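Local coordinates for protein enoyl-CoA hydratase, EchA12_1 (Mycobacterium marinum M, PDB 3QRE) that probably hydrates enoyl-CoA thioesters in fatty acid metabolism, as a member of the enoyl-CoA hydratase/isomerase (crotonase-like) family, at residues Ala41-Asn46 with Arg76-Thr81; Ala149-Val154 with Ser179-Arg184; Ala157-Lys162 with Lys213-Pro218; Phe163-Ala168 with Asp193-Gly198. One frame throughout, in Å; residues are numbered along the deposited sequence.

Contact 1: Ala41-Asn46 with Arg76-Thr81; sequences AIITFN and RVIVLT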
# COMPACT_ATOMS: atom_id res chain seq x y z
N ALA A 41 -6.44 -22.50 18.83
CA ALA A 41 -7.66 -23.10 18.31
C ALA A 41 -7.59 -23.27 16.78
O ALA A 41 -7.48 -22.28 16.04
CB ALA A 41 -8.88 -22.23 18.69
N ILE A 42 -7.67 -24.51 16.32
CA ILE A 42 -7.68 -24.82 14.89
C ILE A 42 -9.11 -25.03 14.42
O ILE A 42 -9.82 -25.94 14.90
CB ILE A 42 -6.81 -26.06 14.55
CG1 ILE A 42 -5.39 -25.86 15.08
CG2 ILE A 42 -6.84 -26.34 13.03
CD1 ILE A 42 -4.49 -27.09 14.95
N ILE A 43 -9.53 -24.19 13.48
CA ILE A 43 -10.88 -24.19 12.97
C ILE A 43 -10.79 -24.60 11.51
O ILE A 43 -10.06 -23.98 10.70
CB ILE A 43 -11.53 -22.80 13.15
CG1 ILE A 43 -11.55 -22.45 14.65
CG2 ILE A 43 -12.92 -22.72 12.50
CD1 ILE A 43 -12.26 -21.13 14.98
N THR A 44 -11.51 -25.67 11.18
CA THR A 44 -11.40 -26.32 9.88
C THR A 44 -12.75 -26.41 9.19
O THR A 44 -13.68 -27.05 9.71
CB THR A 44 -10.76 -27.74 10.04
OG1 THR A 44 -9.52 -27.62 10.76
CG2 THR A 44 -10.50 -28.42 8.67
N PHE A 45 -12.86 -25.76 8.03
CA PHE A 45 -14.03 -25.96 7.15
C PHE A 45 -14.03 -27.41 6.67
O PHE A 45 -13.04 -27.91 6.12
CB PHE A 45 -14.04 -25.01 5.94
CG PHE A 45 -14.05 -23.54 6.31
CD1 PHE A 45 -14.99 -23.03 7.21
CD2 PHE A 45 -13.12 -22.68 5.74
CE1 PHE A 45 -15.00 -21.69 7.53
CE2 PHE A 45 -13.12 -21.33 6.06
CZ PHE A 45 -14.06 -20.83 6.96
N ASN A 46 -15.15 -28.09 6.89
CA ASN A 46 -15.25 -29.53 6.70
C ASN A 46 -16.36 -29.95 5.74
O ASN A 46 -17.14 -30.85 6.02
CB ASN A 46 -15.43 -30.24 8.06
CG ASN A 46 -15.33 -31.76 7.94
OD1 ASN A 46 -14.52 -32.28 7.17
ND2 ASN A 46 -16.15 -32.47 8.70
N ARG A 76 -5.25 -18.64 22.99
CA ARG A 76 -4.51 -17.43 22.69
C ARG A 76 -4.63 -16.99 21.23
O ARG A 76 -4.75 -15.80 20.95
CB ARG A 76 -3.04 -17.65 23.04
CG ARG A 76 -2.79 -18.05 24.51
CD ARG A 76 -3.07 -16.88 25.41
NE ARG A 76 -2.75 -15.63 24.70
CZ ARG A 76 -1.52 -15.11 24.58
NH1 ARG A 76 -0.47 -15.71 25.13
NH2 ARG A 76 -1.35 -13.98 23.89
N VAL A 77 -4.57 -17.95 20.31
CA VAL A 77 -4.57 -17.63 18.88
C VAL A 77 -5.46 -18.63 18.14
O VAL A 77 -5.60 -19.81 18.55
CB VAL A 77 -3.14 -17.64 18.29
CG1 VAL A 77 -3.13 -17.13 16.85
CG2 VAL A 77 -2.20 -16.81 19.13
N ILE A 78 -6.06 -18.16 17.04
CA ILE A 78 -6.93 -18.96 16.18
C ILE A 78 -6.28 -19.23 14.82
O ILE A 78 -5.75 -18.31 14.18
CB ILE A 78 -8.30 -18.27 15.94
CG1 ILE A 78 -9.05 -18.03 17.26
CG2 ILE A 78 -9.15 -19.09 14.96
CD1 ILE A 78 -10.23 -17.02 17.15
N VAL A 79 -6.31 -20.48 14.39
CA VAL A 79 -5.87 -20.83 13.02
C VAL A 79 -7.09 -21.31 12.24
O VAL A 79 -7.87 -22.13 12.74
CB VAL A 79 -4.69 -21.85 13.01
CG1 VAL A 79 -4.43 -22.40 11.62
CG2 VAL A 79 -3.41 -21.15 13.49
N LEU A 80 -7.27 -20.76 11.04
CA LEU A 80 -8.39 -21.06 10.17
C LEU A 80 -7.91 -21.72 8.85
O LEU A 80 -7.04 -21.19 8.17
CB LEU A 80 -9.20 -19.78 9.88
CG LEU A 80 -10.43 -19.88 8.95
CD1 LEU A 80 -11.50 -20.75 9.63
CD2 LEU A 80 -11.01 -18.47 8.52
N THR A 81 -8.50 -22.88 8.52
CA THR A 81 -8.12 -23.65 7.32
C THR A 81 -9.30 -24.47 6.75
O THR A 81 -10.35 -24.58 7.38
CB THR A 81 -6.88 -24.59 7.60
OG1 THR A 81 -6.29 -25.01 6.35
CG2 THR A 81 -7.27 -25.82 8.48
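Leu80 sets its CG opposite the backbone N (chi1 179°), which carries CD1 in between Ile43 and Phe45. Ile43 has the other disposition: CG1 lies beside the backbone N (chi1 -60°), sending CD1 to Ile78 CG2 at 3.7 Å, while its CG2 branch meets Leu80 CD1 at 3.8 Å. Phe45 crosses Leu80 at a slant, its CZ 3.7 Å from the same CD1. Ala41 and Ile78 are on this apolar face too. On the reverse face Thr44 and Thr81 run side by side in the same direction, with Thr44 OG1 3.7 Å from Thr81 CG2; the Thr81 hydroxyl binds Ala136 O of the next strand. Five backbone hydrogen bonds join the strands in parallel register, the shortest being Val79 N to Ala41 O and Ile43 N to Val79 O, both 2.7 Å. The segment axes diverge by 20°, a modest twist. These are adjoining strands of a beta-alpha-beta unit whose helix 56-71 covers the apolar face, with Ile66 on Ile43 and Phe62 on Leu80. Helix 221-235 packs on Ile42 and Val77, strand 31-35 pairs antiparallel with 40-45, and strand 133-137 continues the sheet beyond 77-82.

Contact 2: Ala149-Val154 with Ser179-Arg184; sequences ALMCDV and SWILPR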
# COMPACT_ATOMS: atom_id res chain seq x y z
N ALA A 149 -10.83 -14.76 4.21
CA ALA A 149 -9.37 -14.87 4.35
C ALA A 149 -8.79 -13.51 4.64
O ALA A 149 -8.01 -13.36 5.57
CB ALA A 149 -8.72 -15.47 3.09
N LEU A 150 -9.24 -12.49 3.88
CA LEU A 150 -8.70 -11.14 4.01
C LEU A 150 -9.11 -10.44 5.29
O LEU A 150 -8.44 -9.49 5.70
CB LEU A 150 -9.09 -10.28 2.80
CG LEU A 150 -8.60 -10.71 1.41
CD1 LEU A 150 -8.92 -9.62 0.40
CD2 LEU A 150 -7.09 -11.04 1.40
N MET A 151 -10.18 -10.92 5.94
CA MET A 151 -10.60 -10.38 7.25
C MET A 151 -9.69 -10.88 8.39
O MET A 151 -9.63 -10.29 9.49
CB MET A 151 -12.09 -10.68 7.58
CG MET A 151 -13.07 -9.99 6.66
SD MET A 151 -12.86 -8.16 6.59
CE MET A 151 -14.09 -7.85 5.29
N CYS A 152 -8.99 -11.97 8.11
CA CYS A 152 -8.06 -12.53 9.08
C CYS A 152 -6.85 -11.61 9.29
O CYS A 152 -6.54 -10.77 8.47
CB CYS A 152 -7.64 -13.95 8.67
SG CYS A 152 -9.03 -15.11 8.63
N ASP A 153 -6.19 -11.78 10.43
CA ASP A 153 -5.03 -10.94 10.76
C ASP A 153 -3.86 -11.22 9.83
O ASP A 153 -3.23 -10.30 9.32
CB ASP A 153 -4.65 -11.16 12.22
CG ASP A 153 -5.76 -10.74 13.16
OD1 ASP A 153 -5.85 -9.54 13.41
OD2 ASP A 153 -6.57 -11.55 13.62
N VAL A 154 -3.57 -12.51 9.63
CA VAL A 154 -2.39 -12.95 8.88
C VAL A 154 -2.74 -14.15 8.03
O VAL A 154 -3.51 -15.03 8.46
CB VAL A 154 -1.20 -13.29 9.83
CG1 VAL A 154 0.03 -13.66 9.03
CG2 VAL A 154 -0.87 -12.11 10.75
N SER A 179 -15.26 -5.00 -1.05
CA SER A 179 -14.94 -3.70 -1.66
C SER A 179 -14.39 -2.74 -0.60
O SER A 179 -13.83 -1.70 -0.93
CB SER A 179 -16.16 -3.10 -2.34
OG SER A 179 -17.06 -2.67 -1.34
N TRP A 180 -14.53 -3.13 0.66
CA TRP A 180 -13.93 -2.44 1.80
C TRP A 180 -12.50 -2.97 2.06
O TRP A 180 -11.53 -2.21 1.97
CB TRP A 180 -14.82 -2.63 3.03
CG TRP A 180 -14.33 -1.98 4.28
CD1 TRP A 180 -14.37 -0.64 4.58
CD2 TRP A 180 -13.75 -2.63 5.44
NE1 TRP A 180 -13.85 -0.42 5.84
CE2 TRP A 180 -13.47 -1.62 6.39
CE3 TRP A 180 -13.45 -3.96 5.76
CZ2 TRP A 180 -12.90 -1.90 7.64
CZ3 TRP A 180 -12.88 -4.23 7.01
CH2 TRP A 180 -12.63 -3.20 7.93
N ILE A 181 -12.38 -4.27 2.37
CA ILE A 181 -11.08 -4.83 2.77
C ILE A 181 -10.03 -4.85 1.64
O ILE A 181 -8.87 -4.48 1.86
CB ILE A 181 -11.25 -6.25 3.46
CG1 ILE A 181 -9.95 -6.68 4.18
CG2 ILE A 181 -11.86 -7.32 2.49
CD1 ILE A 181 -9.51 -5.63 5.26
N LEU A 182 -10.41 -5.26 0.44
CA LEU A 182 -9.45 -5.39 -0.66
C LEU A 182 -8.61 -4.14 -0.94
O LEU A 182 -7.37 -4.24 -0.91
CB LEU A 182 -10.10 -5.90 -1.95
CG LEU A 182 -9.16 -6.37 -3.08
CD1 LEU A 182 -8.02 -7.27 -2.53
CD2 LEU A 182 -9.96 -7.08 -4.21
N PRO A 183 -9.26 -2.98 -1.21
CA PRO A 183 -8.39 -1.83 -1.47
C PRO A 183 -7.59 -1.37 -0.24
O PRO A 183 -6.48 -0.84 -0.40
CB PRO A 183 -9.36 -0.73 -1.98
CG PRO A 183 -10.69 -1.12 -1.47
CD PRO A 183 -10.69 -2.63 -1.34
N ARG A 184 -8.12 -1.59 0.96
CA ARG A 184 -7.39 -1.25 2.20
C ARG A 184 -6.12 -2.06 2.40
O ARG A 184 -5.11 -1.51 2.87
CB ARG A 184 -8.30 -1.32 3.44
CG ARG A 184 -9.02 0.02 3.65
CD ARG A 184 -10.25 -0.12 4.51
NE ARG A 184 -11.01 1.13 4.59
CZ ARG A 184 -11.79 1.60 3.61
NH1 ARG A 184 -12.41 2.75 3.79
NH2 ARG A 184 -11.94 0.93 2.45
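Met151 and Ile181 meet through the bent end of the methionine. Its chain turns at chi2 (-56°), and this bend carries CE to 3.6 Å from Ile181 CG2 while SD passes alongside the indole of Trp180. The sulfur lies at the indole edge, 87° off the normal of the six-membered ring and 4.0 Å from CZ3, an edge-on Met-aromatic contact. Ile181 places CG2 between its own backbone N and carbonyl carbon, and CG1 opposite the N; the first branch thus takes the methionine methyl, and the second rests 4.0 Å from Leu150 CB and 3.5 Å from Leu150 O. Leu150 then reaches past Ile181 to the following residue, its CD1 3.9 Å from Leu182 CD1. No hydrogen bond crosses between the segments. Within the second helix, Arg184 NH2 donates to the backbone O of Trp180 at 3.2 Å (N-H...O 150°), and one face of the guanidinium has Trp180 CD1 over its centre. The five residues that touch are all buried. Leu211 touches Leu150 and Leu182, helix 188-197 packs on Leu182 through Ala191, and Trp188 of a neighbouring subunit meets the Trp180 ring, while Cys152, just past helix 144-151, leans on strand 133-137.

Contact 3: Ala157-Lys162 with Lys213-Pro218; sequences AAAGAK and KEVVTP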
# COMPACT_ATOMS: atom_id res chain seq x y z
N ALA A 157 -0.25 -19.10 2.57
CA ALA A 157 -0.86 -19.79 1.46
C ALA A 157 0.04 -20.91 0.96
O ALA A 157 1.28 -20.76 0.94
CB ALA A 157 -1.16 -18.82 0.36
N ALA A 158 -0.59 -22.01 0.55
CA ALA A 158 0.11 -23.09 -0.12
C ALA A 158 0.48 -22.64 -1.52
O ALA A 158 -0.33 -21.99 -2.20
CB ALA A 158 -0.76 -24.34 -0.16
N ALA A 159 1.69 -23.01 -1.96
CA ALA A 159 2.14 -22.85 -3.33
C ALA A 159 1.12 -23.40 -4.34
O ALA A 159 0.58 -24.48 -4.14
CB ALA A 159 3.54 -23.52 -3.53
N GLY A 160 0.85 -22.64 -5.39
CA GLY A 160 -0.17 -23.01 -6.37
C GLY A 160 -1.64 -22.70 -6.04
O GLY A 160 -2.52 -22.87 -6.91
N ALA A 161 -1.95 -22.28 -4.81
CA ALA A 161 -3.35 -22.08 -4.42
C ALA A 161 -3.98 -20.96 -5.24
O ALA A 161 -3.37 -19.91 -5.43
CB ALA A 161 -3.46 -21.81 -2.95
N LYS A 162 -5.19 -21.20 -5.76
CA LYS A 162 -5.88 -20.23 -6.64
C LYS A 162 -6.77 -19.24 -5.88
O LYS A 162 -7.52 -19.62 -4.97
CB LYS A 162 -6.75 -20.94 -7.68
CG LYS A 162 -5.98 -21.89 -8.63
CD LYS A 162 -6.54 -21.80 -10.06
CE LYS A 162 -5.64 -22.51 -11.05
NZ LYS A 162 -5.75 -24.00 -10.91
N LYS A 213 1.10 -13.18 3.43
CA LYS A 213 2.38 -12.88 4.10
C LYS A 213 3.51 -13.75 3.51
O LYS A 213 4.66 -13.28 3.38
CB LYS A 213 2.28 -13.09 5.61
CG LYS A 213 3.59 -13.45 6.32
CD LYS A 213 3.39 -13.69 7.83
CE LYS A 213 4.68 -14.13 8.55
NZ LYS A 213 5.77 -13.12 8.40
N GLU A 214 3.18 -14.99 3.17
CA GLU A 214 4.21 -15.95 2.82
C GLU A 214 3.60 -17.17 2.14
O GLU A 214 2.54 -17.67 2.59
CB GLU A 214 4.94 -16.36 4.10
CG GLU A 214 6.19 -17.18 3.95
CD GLU A 214 6.81 -17.51 5.31
OE1 GLU A 214 7.12 -16.57 6.08
OE2 GLU A 214 6.98 -18.72 5.60
N VAL A 215 4.25 -17.61 1.06
CA VAL A 215 3.89 -18.85 0.37
C VAL A 215 4.80 -20.00 0.82
O VAL A 215 6.03 -19.88 0.76
CB VAL A 215 3.99 -18.70 -1.18
CG1 VAL A 215 3.59 -20.00 -1.89
CG2 VAL A 215 3.13 -17.54 -1.66
N VAL A 216 4.22 -21.09 1.27
CA VAL A 216 5.00 -22.30 1.59
C VAL A 216 4.49 -23.48 0.76
O VAL A 216 3.42 -23.39 0.15
CB VAL A 216 4.93 -22.67 3.11
CG1 VAL A 216 5.55 -21.58 3.96
CG2 VAL A 216 3.51 -22.95 3.54
N THR A 217 5.26 -24.58 0.74
CA THR A 217 4.82 -25.85 0.12
C THR A 217 3.54 -26.36 0.79
O THR A 217 3.32 -26.07 1.97
CB THR A 217 5.88 -26.96 0.28
OG1 THR A 217 6.11 -27.22 1.68
CG2 THR A 217 7.18 -26.58 -0.42
N PRO A 218 2.69 -27.11 0.05
CA PRO A 218 1.46 -27.63 0.67
C PRO A 218 1.72 -28.44 1.96
O PRO A 218 1.02 -28.24 2.96
CB PRO A 218 0.84 -28.49 -0.44
CG PRO A 218 1.29 -27.79 -1.71
CD PRO A 218 2.72 -27.39 -1.40
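The peptide joining Ala158 to Ala159 is the flat group on which Val215 rests: Val215 CG1 stands over one of its faces, 3.6 Å from Ala159 N and 3.5 Å from Ala159 CA. The Pro218 ring approaches from the other side of that plane and more loosely, with CG 4.3 Å from Ala158 CB. At the edge of the same peptide, Ala159 N donates to Val216 O at 2.8 Å, and one residue pair earlier Ala157 N donates to Glu214 O at 3.1 Å. Between these two bonds Val216 N donates to Ala157 O at 3.0 Å, which completes a parallel ladder pairing Ala157 with Val215 and Ala158 with Val216. Val215 sets CG1 opposite its backbone N (chi1 -179°), and this turns the methyl along the strand toward Ala159, whose CB lies 3.9 Å from it. Just past the ladder the chain leaves the sheet through a type II beta turn from Ala158 to Ala161, closed by Ala161 N to Ala158 O. Gly160 takes the third position of the turn with a positive phi of 81°, where a beta carbon would press on the preceding carbonyl. Strand 214-216 is the outermost strand of the six-stranded sheet within this chain, beside 154-158. Helix 203-208 covers Ala157 and Val215 through Ala203, whereas helix 221-235 lies on the other face, against Ala158 and Val216 through Leu221, with Arg224 forming a salt bridge to Glu214.

Contact 4: Phe163-Ala168 with Asp193-Gly198; sequences FAAVFA and DLLLSG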
# COMPACT_ATOMS: atom_id res chain seq x y z
N PHE A 163 -6.68 -17.97 -6.29
CA PHE A 163 -7.51 -16.92 -5.73
C PHE A 163 -8.28 -16.27 -6.85
O PHE A 163 -7.77 -16.14 -7.96
CB PHE A 163 -6.65 -15.83 -5.07
CG PHE A 163 -5.77 -16.33 -3.96
CD1 PHE A 163 -6.05 -16.01 -2.65
CD2 PHE A 163 -4.66 -17.12 -4.23
CE1 PHE A 163 -5.24 -16.47 -1.60
CE2 PHE A 163 -3.85 -17.58 -3.20
CZ PHE A 163 -4.14 -17.25 -1.88
N ALA A 164 -9.50 -15.84 -6.55
CA ALA A 164 -10.27 -15.03 -7.50
C ALA A 164 -11.28 -14.19 -6.76
O ALA A 164 -12.03 -14.70 -5.92
CB ALA A 164 -10.97 -15.90 -8.54
N ALA A 165 -11.27 -12.90 -7.06
CA ALA A 165 -12.25 -11.96 -6.53
C ALA A 165 -13.52 -11.96 -7.42
O ALA A 165 -13.84 -10.95 -8.06
CB ALA A 165 -11.63 -10.55 -6.41
N VAL A 166 -14.21 -13.10 -7.46
CA VAL A 166 -15.43 -13.30 -8.26
C VAL A 166 -16.64 -13.22 -7.34
O VAL A 166 -16.72 -13.94 -6.35
CB VAL A 166 -15.44 -14.67 -8.99
CG1 VAL A 166 -16.79 -14.95 -9.62
CG2 VAL A 166 -14.37 -14.69 -10.08
N PHE A 167 -17.57 -12.34 -7.69
CA PHE A 167 -18.68 -11.95 -6.82
C PHE A 167 -19.93 -11.65 -7.61
O PHE A 167 -19.86 -11.18 -8.75
CB PHE A 167 -18.34 -10.69 -6.00
CG PHE A 167 -17.26 -10.91 -4.99
CD1 PHE A 167 -17.57 -11.42 -3.73
CD2 PHE A 167 -15.93 -10.66 -5.31
CE1 PHE A 167 -16.56 -11.64 -2.78
CE2 PHE A 167 -14.92 -10.88 -4.37
CZ PHE A 167 -15.23 -11.38 -3.12
N ALA A 168 -21.07 -11.93 -6.99
CA ALA A 168 -22.35 -11.43 -7.44
C ALA A 168 -22.50 -9.98 -6.94
O ALA A 168 -21.67 -9.51 -6.13
CB ALA A 168 -23.48 -12.32 -6.89
N ASP A 193 -8.60 -3.76 -10.61
CA ASP A 193 -8.13 -4.82 -11.49
C ASP A 193 -8.79 -6.19 -11.16
O ASP A 193 -9.40 -6.82 -12.02
CB ASP A 193 -6.58 -4.90 -11.45
CG ASP A 193 -6.03 -6.13 -12.16
OD1 ASP A 193 -6.71 -6.67 -13.09
OD2 ASP A 193 -4.92 -6.56 -11.81
N LEU A 194 -8.65 -6.64 -9.91
CA LEU A 194 -9.15 -7.96 -9.46
C LEU A 194 -10.67 -8.08 -9.55
O LEU A 194 -11.17 -9.12 -9.96
CB LEU A 194 -8.65 -8.28 -8.04
CG LEU A 194 -7.11 -8.39 -7.94
CD1 LEU A 194 -6.63 -8.70 -6.52
CD2 LEU A 194 -6.53 -9.41 -8.95
N LEU A 195 -11.39 -7.02 -9.18
CA LEU A 195 -12.86 -7.02 -9.21
C LEU A 195 -13.45 -6.95 -10.61
O LEU A 195 -14.36 -7.73 -10.93
CB LEU A 195 -13.45 -5.94 -8.30
CG LEU A 195 -13.17 -6.25 -6.82
CD1 LEU A 195 -13.45 -5.02 -5.95
CD2 LEU A 195 -13.93 -7.52 -6.31
N LEU A 196 -12.95 -6.02 -11.42
CA LEU A 196 -13.45 -5.83 -12.80
C LEU A 196 -13.08 -6.99 -13.72
O LEU A 196 -13.84 -7.32 -14.61
CB LEU A 196 -12.90 -4.55 -13.42
CG LEU A 196 -13.31 -3.17 -12.89
CD1 LEU A 196 -12.32 -2.10 -13.36
CD2 LEU A 196 -14.77 -2.81 -13.29
N SER A 197 -11.90 -7.59 -13.52
CA SER A 197 -11.46 -8.73 -14.34
C SER A 197 -12.01 -10.05 -13.81
O SER A 197 -12.28 -10.97 -14.59
CB SER A 197 -9.94 -8.83 -14.44
OG SER A 197 -9.37 -9.19 -13.19
N GLY A 198 -12.16 -10.16 -12.49
CA GLY A 198 -12.55 -11.42 -11.89
C GLY A 198 -11.49 -12.48 -12.11
O GLY A 198 -11.77 -13.68 -12.00
O HOH W 1 -15.69 -9.53 -9.36
O HOH W 2 -9.95 -11.53 -9.23
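Leu194 O accepts twice, from Gly198 N at 2.9 Å, which closes the last helical turn, and from a water at 2.8 Å that in turn accepts from Ala165 N. A second water donates to both Ala165 O and Leu195 O, each at 2.7 Å, so the polar backbone atoms of Ala165 are tied to the helix end by two water bridges and no direct hydrogen bond crosses. Beside the waters, Ala165 CB sits near Leu194 CB. With CG beside the backbone N (chi1 -67°), Leu195 swings CD2 across to Ala165 CB at 3.8 Å and to Phe167 CD2, 3.9 Å away, at a slant to the ring. Ala165 is the centre of an inverse gamma turn, by which the chain leaves strand 162-164 of the smaller four-stranded sheet in this crotonase-like fold and heads for helix 169-173. Helix 188-197 ends opposite this bend at Gly198, whose phi is positive (64°); its carbonyl O lies 3.4 Å from Val166 CG2. Leu146 of helix 144-151 touches Ala165, and Leu172 touches both Phe167 and Leu195. A neighbouring subunit touches both segments, its Tyr235 packing on Val166 and its Ile244 on Leu195.

Overall arrangement
Contacts 1 and 3 belong to one sheet, with centres about 17 Å apart, and contact 2, between two helices, touches both of them. Leu80 CD2 of contact 1 touches Cys152 SG of contact 2 at 3.9 Å, and Val154 CG1 of contact 2 meets Lys213 CD of contact 3 at 3.6 Å. Contact 4 adjoins contact 2 through Leu182 CD2 and Leu195 CG (4.2 Å), and contact 3 through Ala157 CB and Phe163 CZ (4.0 Å); in sequence it is nested within contact 3. Contacts 1 and 4 stay apart, about 26 Å between centres. Across the subunit interface, not within the chain, Lys213 is salt-bridged to Asp193 of a neighbouring subunit.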